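Local coordinates for protein cleavage stimulation factor 77 (PDB 2UY1) that probably binds mRNA and, like its relatives in the cleavage stimulation factor, is thought to act as a helical-repeat scaffold in mRNA 3'-end processing, at residues 16-21 against 47-52; 161-166 against 180-185; 257-262 against 293-298; 338-343 against 358-363. All blocks are in the same frame, centred on the assembly; numbering follows the deposited sequence.

Interaction 1 of 4, residues 16-21 against 47-52; sequences AIMEHA and LDLWML
Met18 reaches across from helix 14-26 and lays its thioether alongside Leu49 of helix 47-57, with SD 3.5 Å from Leu49 CB. The two side chains run past each other in opposite directions, so the sulfur meets the base of the leucine and not its branch. Met18 CG stands anti to the backbone N (chi1 -168°) and the chain then bends at chi2 (47°), which carries SD toward the other helix. Leu52 lies across the methionine at about a right angle, one turn further on, and its CD1 points at the end of the methionine. The exact places of Met18 CE and Leu52 CD1 are doubtful, because the two are modelled too close together, and CE also sits nearer to Asp48 than carbons can. Ala21, one turn beyond Met18, adds a looser apolar touch, its CB 4.5 Å from Leu49 CD1. No hydrogen bond joins the two segments; the contact is apolar.

The second shell comes from the chain in between. Helix 30-40 packs against both partners, with Leu36 touching Ala21 and Phe37 touching Leu49. On the other side of helix 47-57, Trp50 NE1 is hydrogen-bonded to Ser44 O, and its ring meets Phe78 edge to face.

The short axes approach to 10.0 Å and run nearly parallel, 23° apart, with one helix between them in sequence. Such parallel alternate helices, with an intervening helix packed on both, are characteristic of an alpha solenoid, here consistent with the HAT (half-a-TPR) architecture of the Suf family.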
# COMPACT_ATOMS: atom_id res chain seq x y z
N ALA B 16 -45.40 -10.02 -6.94
CA ALA B 16 -46.04 -11.29 -6.63
C ALA B 16 -47.45 -11.09 -6.05
O ALA B 16 -48.33 -11.93 -6.20
CB ALA B 16 -45.18 -12.06 -5.68
N ILE B 17 -47.65 -9.98 -5.36
CA ILE B 17 -49.00 -9.54 -4.97
C ILE B 17 -49.79 -9.13 -6.22
O ILE B 17 -50.93 -9.51 -6.39
CB ILE B 17 -48.87 -8.37 -3.95
CG1 ILE B 17 -48.03 -8.85 -2.75
CG2 ILE B 17 -50.26 -7.79 -3.60
CD1 ILE B 17 -47.51 -7.74 -1.82
N MET B 18 -49.13 -8.40 -7.11
CA MET B 18 -49.67 -7.96 -8.39
C MET B 18 -50.18 -9.10 -9.27
O MET B 18 -51.32 -9.09 -9.77
CB MET B 18 -48.55 -7.20 -9.11
CG MET B 18 -48.98 -6.42 -10.30
SD MET B 18 -50.45 -5.42 -10.02
CE MET B 18 -50.51 -4.76 -11.68
N GLU B 19 -49.32 -10.10 -9.45
CA GLU B 19 -49.59 -11.26 -10.28
C GLU B 19 -50.68 -12.14 -9.69
O GLU B 19 -51.48 -12.65 -10.44
CB GLU B 19 -48.30 -12.04 -10.55
CG GLU B 19 -47.49 -11.53 -11.78
CD GLU B 19 -45.98 -11.87 -11.75
OE1 GLU B 19 -45.20 -11.22 -12.52
OE2 GLU B 19 -45.57 -12.77 -10.95
N HIS B 20 -50.70 -12.29 -8.36
CA HIS B 20 -51.78 -12.98 -7.63
C HIS B 20 -53.12 -12.27 -7.82
O HIS B 20 -54.13 -12.90 -8.23
CB HIS B 20 -51.41 -13.11 -6.15
CG HIS B 20 -52.43 -13.84 -5.32
ND1 HIS B 20 -53.00 -15.03 -5.71
CD2 HIS B 20 -52.93 -13.57 -4.09
CE1 HIS B 20 -53.83 -15.45 -4.78
NE2 HIS B 20 -53.83 -14.57 -3.79
N ALA B 21 -53.11 -10.94 -7.59
CA ALA B 21 -54.28 -10.07 -7.82
C ALA B 21 -54.85 -10.18 -9.23
O ALA B 21 -56.08 -10.29 -9.40
CB ALA B 21 -53.97 -8.55 -7.46
N LEU B 47 -48.28 1.31 -8.81
CA LEU B 47 -49.41 1.95 -9.55
C LEU B 47 -50.32 0.99 -10.35
O LEU B 47 -51.56 1.03 -10.24
CB LEU B 47 -48.94 3.13 -10.41
CG LEU B 47 -50.08 4.04 -10.92
CD1 LEU B 47 -51.06 4.47 -9.77
CD2 LEU B 47 -49.56 5.26 -11.69
N ASP B 48 -49.73 0.18 -11.21
CA ASP B 48 -50.33 -1.07 -11.63
C ASP B 48 -50.85 -1.60 -10.34
O ASP B 48 -50.14 -1.60 -9.42
CB ASP B 48 -49.23 -1.99 -12.11
CG ASP B 48 -48.45 -1.45 -13.26
OD1 ASP B 48 -49.04 -0.99 -14.22
OD2 ASP B 48 -47.22 -1.53 -13.25
N LEU B 49 -52.08 -2.04 -10.23
CA LEU B 49 -52.56 -2.55 -8.94
C LEU B 49 -53.57 -1.67 -8.30
O LEU B 49 -54.66 -2.08 -8.04
CB LEU B 49 -51.44 -2.76 -7.95
CG LEU B 49 -51.66 -3.30 -6.57
CD1 LEU B 49 -52.71 -4.35 -6.48
CD2 LEU B 49 -50.42 -3.83 -6.13
N TRP B 50 -53.15 -0.45 -8.00
CA TRP B 50 -54.07 0.64 -7.91
C TRP B 50 -54.86 0.73 -9.19
O TRP B 50 -56.03 0.76 -9.18
CB TRP B 50 -53.36 1.94 -7.52
CG TRP B 50 -52.96 1.98 -6.08
CD1 TRP B 50 -51.88 1.42 -5.55
CD2 TRP B 50 -53.65 2.61 -5.01
NE1 TRP B 50 -51.84 1.63 -4.22
CE2 TRP B 50 -52.91 2.39 -3.87
CE3 TRP B 50 -54.82 3.34 -4.92
CZ2 TRP B 50 -53.31 2.87 -2.63
CZ3 TRP B 50 -55.21 3.81 -3.71
CH2 TRP B 50 -54.47 3.57 -2.58
N MET B 51 -54.19 0.70 -10.30
CA MET B 51 -54.90 0.78 -11.58
C MET B 51 -55.85 -0.40 -11.81
O MET B 51 -56.90 -0.27 -12.42
CB MET B 51 -53.91 0.92 -12.73
CG MET B 51 -53.17 2.25 -12.73
SD MET B 51 -54.25 3.69 -12.52
CE MET B 51 -53.08 4.96 -13.07
N LEU B 52 -55.46 -1.56 -11.31
CA LEU B 52 -56.29 -2.75 -11.34
C LEU B 52 -57.46 -2.66 -10.37
O LEU B 52 -58.54 -3.21 -10.63
CB LEU B 52 -55.43 -4.00 -11.06
CG LEU B 52 -54.80 -4.49 -12.37
CD1 LEU B 52 -53.36 -5.01 -12.14
CD2 LEU B 52 -55.72 -5.53 -13.04

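Interaction 2 of 4, residues 161-166 against 180-185; sequences QQIQPL and DLEMEN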
# COMPACT_ATOMS: atom_id res chain seq x y z
N GLN B 161 -36.59 18.03 -14.90
CA GLN B 161 -35.34 17.92 -15.65
C GLN B 161 -34.27 17.24 -14.81
O GLN B 161 -33.62 16.30 -15.29
CB GLN B 161 -34.82 19.29 -16.09
CG GLN B 161 -35.69 20.06 -17.08
CD GLN B 161 -35.36 21.55 -17.08
OE1 GLN B 161 -34.51 22.02 -16.31
NE2 GLN B 161 -36.05 22.30 -17.94
N GLN B 162 -34.08 17.72 -13.58
CA GLN B 162 -33.11 17.14 -12.62
C GLN B 162 -33.46 15.70 -12.20
O GLN B 162 -32.56 14.93 -11.86
CB GLN B 162 -32.94 18.02 -11.38
CG GLN B 162 -32.57 19.49 -11.67
CD GLN B 162 -31.87 20.21 -10.49
OE1 GLN B 162 -32.35 20.19 -9.34
NE2 GLN B 162 -30.73 20.85 -10.78
N ILE B 163 -34.76 15.37 -12.25
CA ILE B 163 -35.32 14.08 -11.80
C ILE B 163 -35.29 13.04 -12.93
O ILE B 163 -34.96 11.87 -12.71
CB ILE B 163 -36.79 14.29 -11.24
CG1 ILE B 163 -36.78 15.07 -9.93
CG2 ILE B 163 -37.52 12.95 -11.00
CD1 ILE B 163 -38.16 15.55 -9.50
N GLN B 164 -35.62 13.49 -14.14
CA GLN B 164 -35.74 12.62 -15.33
C GLN B 164 -34.58 11.66 -15.51
O GLN B 164 -34.83 10.48 -15.79
CB GLN B 164 -35.91 13.44 -16.61
CG GLN B 164 -36.51 12.67 -17.77
CD GLN B 164 -36.88 13.57 -18.96
OE1 GLN B 164 -36.81 14.81 -18.87
NE2 GLN B 164 -37.27 12.94 -20.07
N PRO B 165 -33.32 12.15 -15.36
CA PRO B 165 -32.26 11.21 -15.63
C PRO B 165 -32.08 10.17 -14.50
O PRO B 165 -31.58 9.09 -14.76
CB PRO B 165 -31.01 12.10 -15.79
CG PRO B 165 -31.29 13.29 -14.94
CD PRO B 165 -32.79 13.48 -14.97
N LEU B 166 -32.50 10.50 -13.29
CA LEU B 166 -32.46 9.57 -12.17
C LEU B 166 -33.52 8.45 -12.32
O LEU B 166 -33.28 7.29 -11.97
CB LEU B 166 -32.61 10.32 -10.83
CG LEU B 166 -31.85 11.62 -10.51
CD1 LEU B 166 -32.40 12.25 -9.27
CD2 LEU B 166 -30.32 11.49 -10.39
N ASP B 180 -31.83 12.90 -1.84
CA ASP B 180 -30.98 14.07 -1.53
C ASP B 180 -31.42 15.38 -2.22
O ASP B 180 -31.46 16.42 -1.59
CB ASP B 180 -29.52 13.79 -1.89
CG ASP B 180 -28.91 12.63 -1.13
OD1 ASP B 180 -29.16 12.48 0.10
OD2 ASP B 180 -28.17 11.87 -1.79
N LEU B 181 -31.72 15.29 -3.52
CA LEU B 181 -32.24 16.42 -4.31
C LEU B 181 -33.53 17.01 -3.71
O LEU B 181 -33.65 18.23 -3.60
CB LEU B 181 -32.46 16.01 -5.79
CG LEU B 181 -33.35 16.89 -6.71
CD1 LEU B 181 -32.52 17.87 -7.46
CD2 LEU B 181 -34.17 16.07 -7.69
N GLU B 182 -34.49 16.14 -3.35
CA GLU B 182 -35.77 16.54 -2.72
C GLU B 182 -35.64 17.03 -1.29
O GLU B 182 -36.42 17.89 -0.84
CB GLU B 182 -36.79 15.39 -2.76
CG GLU B 182 -37.43 15.12 -4.13
CD GLU B 182 -38.26 16.29 -4.68
OE1 GLU B 182 -38.82 17.10 -3.89
OE2 GLU B 182 -38.38 16.39 -5.92
N MET B 183 -34.71 16.46 -0.55
CA MET B 183 -34.43 16.96 0.81
C MET B 183 -34.02 18.42 0.86
O MET B 183 -34.36 19.11 1.81
CB MET B 183 -33.37 16.13 1.53
CG MET B 183 -33.85 14.78 1.98
SD MET B 183 -35.26 14.88 3.11
CE MET B 183 -34.50 15.51 4.60
N GLU B 184 -33.27 18.86 -0.16
CA GLU B 184 -32.66 20.21 -0.17
C GLU B 184 -33.61 21.23 -0.77
O GLU B 184 -33.83 22.32 -0.19
CB GLU B 184 -31.27 20.24 -0.86
CG GLU B 184 -31.26 19.77 -2.31
CD GLU B 184 -30.04 20.22 -3.13
OE1 GLU B 184 -29.09 20.84 -2.57
OE2 GLU B 184 -30.02 19.93 -4.34
N ASN B 185 -34.15 20.87 -1.94
CA ASN B 185 -35.29 21.52 -2.64
C ASN B 185 -35.20 21.43 -4.17
O ASN B 185 -35.00 20.33 -4.72
CB ASN B 185 -35.58 22.94 -2.15
CG ASN B 185 -36.50 22.96 -0.94
OD1 ASN B 185 -36.73 21.77 -0.33
ND2 ASN B 185 -37.01 24.01 -0.54
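Glu182, whose OE2 lies 3.7 Å from Ile163 CD1, has its other carboxylate oxygen held by charge: OE1 forms a salt bridge with Arg197 NE of helix 193-208, and Arg159 NH2 adds a long, weak ion pair. The side chain is bent at chi2 (-63°), and OE2 ends beside the isoleucine methyl. Arg197 also packs on Ile163, so the same arginine pairs with the acid and covers its apolar neighbour. The charge of this buried carboxylate is thus probably well compensated.

Helices 150-167 and 173-184 make an antiparallel pair, their short axes 160° apart and 11.5 Å at closest approach, as expected of consecutive helices in the alpha solenoid of the Suf family. Leu181 is the main bridge between them. With CG anti to the backbone N (chi1 163°), its branch point is held out toward helix 150-167, and the two methyl groups go to different partners. CD2 meets Ile163 CG1 at 3.6 Å, the two side chains crossing at about a right angle. CD1 takes the amide end of Gln162, whose OE1 is only 3.0 Å away, a tight oxygen-to-methyl contact and not a hydrogen bond.

Pro165 has no N-H to give to the preceding turn, and helix 150-167 is kinked there. Just past the kink, Leu166 N makes a weak bond to Ile163 O, while Leu166 CD1 stands a looser 4.5 Å from Leu181 CD2 and the same side chain also packs on Leu178.

Interaction 3 of 4, residues 257-262 against 293-298; sequences DEEAVY and LNYVLK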
# COMPACT_ATOMS: atom_id res chain seq x y z
N ASP B 257 -32.22 0.08 19.93
CA ASP B 257 -32.06 -0.40 21.30
C ASP B 257 -32.67 -1.79 21.54
O ASP B 257 -33.47 -1.99 22.47
CB ASP B 257 -32.65 0.63 22.27
CG ASP B 257 -32.22 0.41 23.72
OD1 ASP B 257 -31.32 -0.42 23.95
OD2 ASP B 257 -32.80 1.06 24.64
N GLU B 258 -32.23 -2.76 20.74
CA GLU B 258 -32.75 -4.15 20.83
C GLU B 258 -31.63 -5.21 20.97
O GLU B 258 -31.25 -5.84 19.95
CB GLU B 258 -33.60 -4.44 19.61
CG GLU B 258 -34.91 -3.70 19.55
CD GLU B 258 -35.95 -4.18 20.60
OE1 GLU B 258 -35.97 -5.41 20.93
OE2 GLU B 258 -36.71 -3.30 21.08
N GLU B 259 -31.15 -5.44 22.21
CA GLU B 259 -29.99 -6.32 22.51
C GLU B 259 -30.22 -7.76 22.06
O GLU B 259 -29.27 -8.53 21.86
CB GLU B 259 -29.64 -6.30 24.01
CG GLU B 259 -28.21 -6.73 24.31
CD GLU B 259 -27.75 -6.63 25.76
OE1 GLU B 259 -28.37 -5.93 26.59
OE2 GLU B 259 -26.70 -7.24 26.06
N ALA B 260 -31.49 -8.13 21.88
CA ALA B 260 -31.85 -9.54 21.55
C ALA B 260 -31.33 -9.99 20.20
O ALA B 260 -31.15 -11.21 19.95
CB ALA B 260 -33.38 -9.77 21.62
N VAL B 261 -31.08 -9.02 19.32
CA VAL B 261 -30.66 -9.35 17.95
C VAL B 261 -29.32 -10.08 17.90
O VAL B 261 -29.12 -10.98 17.07
CB VAL B 261 -30.78 -8.13 16.94
CG1 VAL B 261 -32.19 -7.48 17.07
CG2 VAL B 261 -29.66 -7.12 17.12
N TYR B 262 -28.44 -9.74 18.82
CA TYR B 262 -27.12 -10.32 18.85
C TYR B 262 -27.19 -11.81 19.16
O TYR B 262 -26.59 -12.62 18.43
CB TYR B 262 -26.25 -9.56 19.83
CG TYR B 262 -26.25 -8.06 19.53
CD1 TYR B 262 -25.69 -7.58 18.34
CD2 TYR B 262 -26.80 -7.13 20.43
CE1 TYR B 262 -25.72 -6.20 18.03
CE2 TYR B 262 -26.81 -5.75 20.14
CZ TYR B 262 -26.26 -5.31 18.95
OH TYR B 262 -26.24 -4.00 18.65
N LEU B 293 -20.64 -6.42 21.81
CA LEU B 293 -19.79 -5.71 22.78
C LEU B 293 -19.92 -4.20 22.68
O LEU B 293 -19.95 -3.52 23.73
CB LEU B 293 -18.28 -6.09 22.67
CG LEU B 293 -17.89 -7.49 23.19
CD1 LEU B 293 -16.52 -7.88 22.64
CD2 LEU B 293 -17.88 -7.56 24.69
N ASN B 294 -19.95 -3.67 21.44
CA ASN B 294 -20.10 -2.23 21.18
C ASN B 294 -21.38 -1.68 21.72
O ASN B 294 -21.40 -0.58 22.32
CB ASN B 294 -20.08 -1.87 19.68
CG ASN B 294 -20.29 -0.37 19.43
OD1 ASN B 294 -19.47 0.46 19.80
ND2 ASN B 294 -21.40 -0.02 18.80
N TYR B 295 -22.45 -2.44 21.48
CA TYR B 295 -23.79 -2.16 22.03
C TYR B 295 -23.72 -1.99 23.55
O TYR B 295 -24.20 -0.98 24.12
CB TYR B 295 -24.81 -3.26 21.65
CG TYR B 295 -26.16 -3.12 22.38
CD1 TYR B 295 -27.26 -2.51 21.76
CD2 TYR B 295 -26.30 -3.50 23.73
CE1 TYR B 295 -28.50 -2.37 22.45
CE2 TYR B 295 -27.53 -3.27 24.43
CZ TYR B 295 -28.61 -2.74 23.78
OH TYR B 295 -29.83 -2.57 24.46
N VAL B 296 -23.12 -2.97 24.21
CA VAL B 296 -23.03 -2.98 25.65
C VAL B 296 -22.16 -1.87 26.19
O VAL B 296 -22.52 -1.27 27.18
CB VAL B 296 -22.63 -4.37 26.21
CG1 VAL B 296 -22.40 -4.30 27.72
CG2 VAL B 296 -23.71 -5.37 25.91
N LEU B 297 -21.00 -1.58 25.56
CA LEU B 297 -20.19 -0.45 25.93
C LEU B 297 -20.98 0.83 25.85
O LEU B 297 -20.87 1.72 26.70
CB LEU B 297 -18.97 -0.33 24.96
CG LEU B 297 -17.92 0.75 25.22
CD1 LEU B 297 -17.30 0.71 26.63
CD2 LEU B 297 -16.79 0.79 24.11
N LYS B 298 -21.73 0.99 24.79
CA LYS B 298 -22.51 2.21 24.63
C LYS B 298 -23.66 2.35 25.64
O LYS B 298 -23.93 3.45 26.12
CB LYS B 298 -23.03 2.35 23.20
CG LYS B 298 -21.90 2.51 22.14
CD LYS B 298 -21.48 3.95 21.98
CE LYS B 298 -20.21 4.10 21.12
NZ LYS B 298 -19.19 3.05 21.39
O HOH W 1 -30.63 -4.35 26.68
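The Tyr295 ring receives both Glu259 and Tyr262 on one and the same face: Glu259 CA lies 4.0 Å above its plane, offset toward the rim, and Tyr262 turns its edge to that face. At the edge of Tyr295, near its plane, are Asp257 OD1 beside the hydroxyl and Val296 CG2 of the following residue. This aromatic junction belongs to the stacked helices of the HAT-type alpha solenoid expected of a Suf protein, and it joins the N-terminal part of helix 260-269, with the residues leading into it, to helix 282-300.

The two tyrosines form an offset edge-to-face pair, their centroids 5.5 Å apart and their planes at 61°. Tyr262 CE2 makes the touch, 3.5 Å from Tyr295 CG, while Tyr262 OH packs against Tyr295 CB. Val261 CG2 covers the centre of one Tyr262 face, and the ring of His292 also meets Tyr262, lying nearly parallel to it.

Tyr295 CG is anti to the backbone N (chi1 171°), directing the ring across to the turn. Glu259 runs extended at about a right angle to the tyrosine, CG 3.5 Å from Tyr295 CE2. Its OE2 is hydrogen-bonded to His292 NE2, which fixes the far end of the acid.

The phenol is also gripped at its tip. Tyr295 OH donates to Asp257 OD1 at 2.7 Å, although the place of that oxygen is less sure, and accepts from a water 3.0 Å away. The same water donates its other hydrogen to Glu259 OE1, at 2.8 Å.

Interaction 4 of 4, residues 338-343 against 358-363; sequences TPYNIF and EEFFLF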
# COMPACT_ATOMS: atom_id res chain seq x y z
N THR B 338 -3.40 -3.79 30.07
CA THR B 338 -4.59 -4.56 29.79
C THR B 338 -4.65 -5.00 28.34
O THR B 338 -4.89 -6.16 28.13
CB THR B 338 -5.88 -3.80 30.21
OG1 THR B 338 -5.91 -3.76 31.65
CG2 THR B 338 -7.21 -4.48 29.62
N PRO B 339 -4.48 -4.05 27.35
CA PRO B 339 -4.42 -4.52 25.93
C PRO B 339 -3.31 -5.53 25.66
O PRO B 339 -3.52 -6.45 24.86
CB PRO B 339 -4.26 -3.24 25.08
CG PRO B 339 -3.97 -2.12 26.01
CD PRO B 339 -4.36 -2.58 27.44
N TYR B 340 -2.17 -5.38 26.32
CA TYR B 340 -1.09 -6.34 26.16
C TYR B 340 -1.58 -7.74 26.53
O TYR B 340 -1.31 -8.74 25.85
CB TYR B 340 0.09 -5.98 27.07
CG TYR B 340 1.24 -6.94 26.93
CD1 TYR B 340 2.30 -6.64 26.08
CD2 TYR B 340 1.28 -8.18 27.64
CE1 TYR B 340 3.35 -7.48 25.95
CE2 TYR B 340 2.37 -9.08 27.48
CZ TYR B 340 3.41 -8.70 26.64
OH TYR B 340 4.53 -9.50 26.44
N ASN B 341 -2.31 -7.81 27.64
CA ASN B 341 -2.84 -9.05 28.14
C ASN B 341 -3.94 -9.61 27.29
O ASN B 341 -3.97 -10.78 27.07
CB ASN B 341 -3.14 -8.97 29.65
CG ASN B 341 -1.85 -8.76 30.45
OD1 ASN B 341 -1.43 -9.62 31.19
ND2 ASN B 341 -1.18 -7.64 30.23
N ILE B 342 -4.80 -8.75 26.73
CA ILE B 342 -5.85 -9.24 25.82
C ILE B 342 -5.27 -9.78 24.51
O ILE B 342 -5.67 -10.84 24.03
CB ILE B 342 -6.91 -8.13 25.58
CG1 ILE B 342 -7.50 -7.68 26.91
CG2 ILE B 342 -7.94 -8.58 24.58
CD1 ILE B 342 -8.45 -6.53 26.87
N PHE B 343 -4.30 -9.05 23.94
CA PHE B 343 -3.59 -9.53 22.72
C PHE B 343 -2.86 -10.86 22.99
O PHE B 343 -2.89 -11.76 22.15
CB PHE B 343 -2.52 -8.52 22.30
CG PHE B 343 -2.97 -7.42 21.36
CD1 PHE B 343 -2.89 -6.10 21.76
CD2 PHE B 343 -3.32 -7.70 20.03
CE1 PHE B 343 -3.29 -5.07 20.89
CE2 PHE B 343 -3.69 -6.65 19.14
CZ PHE B 343 -3.68 -5.34 19.58
N GLU B 358 0.82 -9.51 13.84
CA GLU B 358 1.11 -8.21 13.23
C GLU B 358 0.43 -7.04 13.90
O GLU B 358 1.07 -6.01 14.10
CB GLU B 358 0.82 -8.22 11.72
CG GLU B 358 1.09 -6.87 10.99
CD GLU B 358 1.04 -6.98 9.46
OE1 GLU B 358 1.84 -7.73 8.83
OE2 GLU B 358 0.24 -6.23 8.86
N GLU B 359 -0.86 -7.19 14.21
CA GLU B 359 -1.62 -6.11 14.81
C GLU B 359 -1.17 -5.89 16.22
O GLU B 359 -1.23 -4.78 16.63
CB GLU B 359 -3.14 -6.38 14.80
CG GLU B 359 -3.84 -6.32 13.44
CD GLU B 359 -3.84 -4.93 12.78
OE1 GLU B 359 -3.94 -3.96 13.53
OE2 GLU B 359 -3.75 -4.82 11.52
N PHE B 360 -0.73 -6.94 16.94
CA PHE B 360 -0.15 -6.83 18.31
C PHE B 360 1.20 -6.11 18.24
O PHE B 360 1.43 -5.24 19.03
CB PHE B 360 0.10 -8.22 18.91
CG PHE B 360 0.44 -8.26 20.40
CD1 PHE B 360 0.38 -7.15 21.21
CD2 PHE B 360 0.76 -9.51 21.01
CE1 PHE B 360 0.66 -7.21 22.56
CE2 PHE B 360 1.06 -9.57 22.34
CZ PHE B 360 1.04 -8.43 23.12
N PHE B 361 2.10 -6.53 17.37
CA PHE B 361 3.39 -5.89 17.29
C PHE B 361 3.27 -4.44 16.92
O PHE B 361 3.91 -3.60 17.53
CB PHE B 361 4.37 -6.63 16.39
CG PHE B 361 5.64 -5.84 16.12
CD1 PHE B 361 6.57 -5.62 17.18
CD2 PHE B 361 5.86 -5.27 14.87
CE1 PHE B 361 7.75 -4.82 16.99
CE2 PHE B 361 7.06 -4.49 14.65
CZ PHE B 361 7.99 -4.30 15.76
N LEU B 362 2.44 -4.12 15.95
CA LEU B 362 2.41 -2.75 15.39
C LEU B 362 1.68 -1.80 16.32
O LEU B 362 1.96 -0.60 16.38
CB LEU B 362 1.77 -2.70 14.01
CG LEU B 362 2.52 -3.39 12.85
CD1 LEU B 362 1.64 -3.37 11.63
CD2 LEU B 362 3.94 -2.80 12.50
N PHE B 363 0.72 -2.38 17.05
CA PHE B 363 0.06 -1.67 18.13
C PHE B 363 1.11 -1.34 19.19
O PHE B 363 1.15 -0.26 19.72
CB PHE B 363 -1.01 -2.56 18.80
CG PHE B 363 -1.52 -1.99 20.10
CD1 PHE B 363 -2.43 -0.91 20.12
CD2 PHE B 363 -1.14 -2.54 21.31
CE1 PHE B 363 -2.90 -0.38 21.34
CE2 PHE B 363 -1.58 -2.00 22.54
CZ PHE B 363 -2.46 -0.91 22.56
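An aromatic cluster of Tyr340, Phe343, Phe360 and Phe363 lies between helices 337-349 and 354-367, an antiparallel pair of the alpha solenoid whose short axes lie 10.8 Å apart. Phe343 and Phe360 form its centre through a reciprocal pair of CH-pi contacts. Phe343 CB sits over the middle of the Phe360 ring, 3.3 Å from the centroid, and Phe360 CA lies over a face of the Phe343 ring, 3.8 Å from that centroid. The two planes are only 8° apart, yet the rings are offset well beyond a stacked position; each ring covers the other's root.

Phe360 CG is anti to the backbone N (chi1 -169°), and the ring reaches on to Tyr340: Phe360 CZ stands 3.7 Å above one face of the Tyr340 ring, toward the rim. This is an edge-to-face pair with planes at 68°. On Phe343, CE1 touches Phe363 CD2 at 3.3 Å, the rings set obliquely. Pro339 CB closes that end, 3.9 Å from Phe363 CZ.

Neighbouring helices continue the core: Tyr330 meets Phe363 edge to face, Ala326 packs on Phe343 and Leu376 on Phe360. With no hydrogen bond between the segments, their cohesion rests on dispersion, burial of apolar surface and C-H groups directed at ring faces, and thus on close complementarity of shape.

From the N terminus the four contacts follow one another in series; none nests in or crosses another. Interaction 1 closes a loop around helix 30-40 and ties two alternate helices. Interaction 2 closes a short connection between consecutive helices 150-167 and 173-184, while interaction 3 spans a longer excursion from the N-terminal part of helix 260-269 to helix 282-300. Interaction 4 again joins sequence neighbours, helices 337-349 and 354-367. The centres of interactions 1 and 4 are 58 Å apart, on opposite sides of the chain's centre. Even interactions 3 and 4 do not touch, their nearest atoms being about 9 Å apart, so each binds a separate local part of the elongated solenoid.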